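CobT (Thermus thermophilus, PDB 1J33) probably catalyses the transfer of phosphoribose from nicotinate mononucleotide to 5,6-dimethylbenzimidazole, giving alpha-ribazole 5'-phosphate for cobalamin synthesis. Local coordinates at residues P42-G47 against G154-A159. Numbering follows the deposited sequence.
Sequences PELGRG and GATLLA
Thr156 reaches into the loop that leads to strand 47-54 and is held there by backbone atoms of Gly45 and Arg46. Thr156 OG1 accepts a hydrogen bond from Gly45 N at 2.9 Å. The same Thr156 OG1 donates to Arg46 O over 2.6 Å. With chi1 at 60°, OG1 lies between the threonine's own N and carbonyl carbon, where it meets both loop groups. Arg46 O is gripped twice: Thr156 N comes in almost in line with the carbonyl, 2.8 Å away, while the hydroxyl arrives from above the carbonyl plane, 40° out of it.

The tightly packed part lies next to these hydrogen bonds. Leu44 and Leu157 cross at roughly a right angle, and CD2 of Leu157 sits 3.6 Å from both CD1 and CD2 of Leu44. Pro246 touches both leucines, and Leu33 of helix 24-37 and Ala319 of helix 306-321 also pack on Leu44. The other side is looser and more open to solvent. Arg46 merely lays its CB near Gly154 O, 3.8 Å away, before its chain, with CG anti to the backbone N (chi1 -177°), carries the guanidinium off to a salt bridge with Asp93. Gly154, at positive phi, closes helix 133-152 in a Schellman motif and turns the chain toward strand 157-163.

A valine in place of Thr156 would probably leave Gly45 N without its acceptor and Arg46 O with one donor fewer, setting the loop freer to shift. The contact thus joins the entrances of two neighbouring strands of the parallel sheet, and its chemistry implies that one threonine hydroxyl, accepting and donating at once, ties an N-H and a C=O of the loop together where the chain enters the sheet.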
ATOM      1  N   PRO A  42      10.742  11.876  11.910  1.00 21.29           N
ATOM      2  CA  PRO A  42      10.260  12.514  10.678  1.00 20.75           C
ATOM      3  C   PRO A  42       8.815  12.984  10.757  1.00 20.68           C
ATOM      4  O   PRO A  42       7.981  12.344  11.394  1.00 19.81           O
ATOM      5  CB  PRO A  42      10.446  11.420   9.626  1.00 22.09           C
ATOM      6  CG  PRO A  42      11.609  10.653  10.143  1.00 22.03           C
ATOM      7  CD  PRO A  42      11.300  10.544  11.617  1.00 21.13           C
ATOM      8  N   GLU A  43       8.535  14.104  10.097  1.00 20.12           N
ATOM      9  CA  GLU A  43       7.202  14.693  10.071  1.00 22.44           C
ATOM     10  C   GLU A  43       6.683  14.799   8.638  1.00 22.43           C
ATOM     11  O   GLU A  43       7.388  15.268   7.746  1.00 24.84           O
ATOM     12  CB  GLU A  43       7.233  16.099  10.671  1.00 25.40           C
ATOM     13  CG  GLU A  43       7.605  16.191  12.142  1.00 29.46           C
ATOM     14  CD  GLU A  43       6.456  15.842  13.063  1.00 32.89           C
ATOM     15  OE1 GLU A  43       5.308  16.237  12.763  1.00 34.99           O
ATOM     16  OE2 GLU A  43       6.703  15.190  14.099  1.00 35.44           O
ATOM     17  N   LEU A  44       5.448  14.367   8.418  1.00 19.80           N
ATOM     18  CA  LEU A  44       4.846  14.457   7.095  1.00 19.60           C
ATOM     19  C   LEU A  44       3.383  14.839   7.220  1.00 19.39           C
ATOM     20  O   LEU A  44       2.717  14.497   8.201  1.00 19.63           O
ATOM     21  CB  LEU A  44       4.963  13.132   6.334  1.00 17.61           C
ATOM     22  CG  LEU A  44       6.339  12.731   5.800  1.00 17.15           C
ATOM     23  CD1 LEU A  44       6.207  11.437   5.004  1.00 19.21           C
ATOM     24  CD2 LEU A  44       6.901  13.842   4.915  1.00 15.63           C
ATOM     25  N   GLY A  45       2.893  15.560   6.223  1.00 18.58           N
ATOM     26  CA  GLY A  45       1.507  15.974   6.230  1.00 18.65           C
ATOM     27  C   GLY A  45       0.963  16.066   4.824  1.00 18.73           C
ATOM     28  O   GLY A  45       1.068  15.128   4.036  1.00 16.06           O
ATOM     29  N   ARG A  46       0.377  17.219   4.525  1.00 19.62           N
ATOM     30  CA  ARG A  46      -0.206  17.511   3.224  1.00 20.16           C
ATOM     31  C   ARG A  46       0.733  17.103   2.091  1.00 17.51           C
ATOM     32  O   ARG A  46       1.929  17.353   2.148  1.00 17.70           O
ATOM     33  CB  ARG A  46      -0.492  19.012   3.141  1.00 21.39           C
ATOM     34  CG  ARG A  46      -1.162  19.480   1.867  1.00 25.04           C
ATOM     35  CD  ARG A  46      -2.627  19.080   1.830  1.00 23.89           C
ATOM     36  NE  ARG A  46      -3.321  19.713   0.715  1.00 24.34           N
ATOM     37  CZ  ARG A  46      -4.511  19.331   0.265  1.00 21.89           C
ATOM     38  NH1 ARG A  46      -5.142  18.319   0.836  1.00 18.32           N
ATOM     39  NH2 ARG A  46      -5.059  19.957  -0.767  1.00 21.74           N
ATOM     40  N   GLY A  47       0.180  16.468   1.064  1.00 16.25           N
ATOM     41  CA  GLY A  47       0.985  16.063  -0.071  1.00 13.81           C
ATOM     42  C   GLY A  47       0.554  16.844  -1.303  1.00 15.67           C
ATOM     43  O   GLY A  47      -0.432  17.586  -1.267  1.00 14.65           O
ATOM     44  N   GLY A 154       2.432  24.500   0.906  1.00 18.92           N
ATOM     45  CA  GLY A 154       2.391  23.524   1.983  1.00 19.53           C
ATOM     46  C   GLY A 154       2.700  22.063   1.720  1.00 18.71           C
ATOM     47  O   GLY A 154       2.571  21.242   2.628  1.00 19.04           O
ATOM     48  N   ALA A 155       3.109  21.719   0.505  1.00 17.85           N
ATOM     49  CA  ALA A 155       3.416  20.322   0.201  1.00 15.34           C
ATOM     50  C   ALA A 155       4.562  19.805   1.068  1.00 15.76           C
ATOM     51  O   ALA A 155       5.587  20.462   1.184  1.00 18.09           O
ATOM     52  CB  ALA A 155       3.778  20.182  -1.263  1.00 14.76           C
ATOM     53  N   THR A 156       4.378  18.634   1.678  1.00 17.67           N
ATOM     54  CA  THR A 156       5.418  18.012   2.506  1.00 15.93           C
ATOM     55  C   THR A 156       5.961  16.773   1.785  1.00 16.09           C
ATOM     56  O   THR A 156       7.029  16.268   2.127  1.00 15.47           O
ATOM     57  CB  THR A 156       4.887  17.571   3.899  1.00 15.93           C
ATOM     58  OG1 THR A 156       3.834  16.615   3.736  1.00 15.33           O
ATOM     59  CG2 THR A 156       4.378  18.760   4.683  1.00 17.01           C
ATOM     60  N   LEU A 157       5.198  16.287   0.804  1.00 15.65           N
ATOM     61  CA  LEU A 157       5.556  15.131  -0.033  1.00 16.52           C
ATOM     62  C   LEU A 157       5.197  15.552  -1.453  1.00 14.94           C
ATOM     63  O   LEU A 157       4.126  16.106  -1.668  1.00 14.77           O
ATOM     64  CB  LEU A 157       4.722  13.894   0.324  1.00 18.81           C
ATOM     65  CG  LEU A 157       5.011  13.114   1.599  1.00 22.29           C
ATOM     66  CD1 LEU A 157       4.024  11.959   1.706  1.00 23.94           C
ATOM     67  CD2 LEU A 157       6.444  12.585   1.572  1.00 24.40           C
ATOM     68  N   LEU A 158       6.061  15.272  -2.422  1.00 13.16           N
ATOM     69  CA  LEU A 158       5.789  15.687  -3.792  1.00 12.45           C
ATOM     70  C   LEU A 158       5.860  14.570  -4.829  1.00 12.44           C
ATOM     71  O   LEU A 158       6.863  13.866  -4.939  1.00 13.63           O
ATOM     72  CB  LEU A 158       6.759  16.803  -4.197  1.00 11.35           C
ATOM     73  CG  LEU A 158       6.624  17.406  -5.600  1.00 11.13           C
ATOM     74  CD1 LEU A 158       5.300  18.146  -5.716  1.00 11.24           C
ATOM     75  CD2 LEU A 158       7.786  18.369  -5.850  1.00 10.72           C
ATOM     76  N   ALA A 159       4.787  14.430  -5.595  1.00 10.63           N
ATOM     77  CA  ALA A 159       4.713  13.430  -6.647  1.00 10.82           C
ATOM     78  C   ALA A 159       4.536  14.152  -7.969  1.00 11.79           C
ATOM     79  O   ALA A 159       4.141  15.317  -8.004  1.00 13.19           O
ATOM     80  CB  ALA A 159       3.534  12.509  -6.412  1.00 11.36           C
TER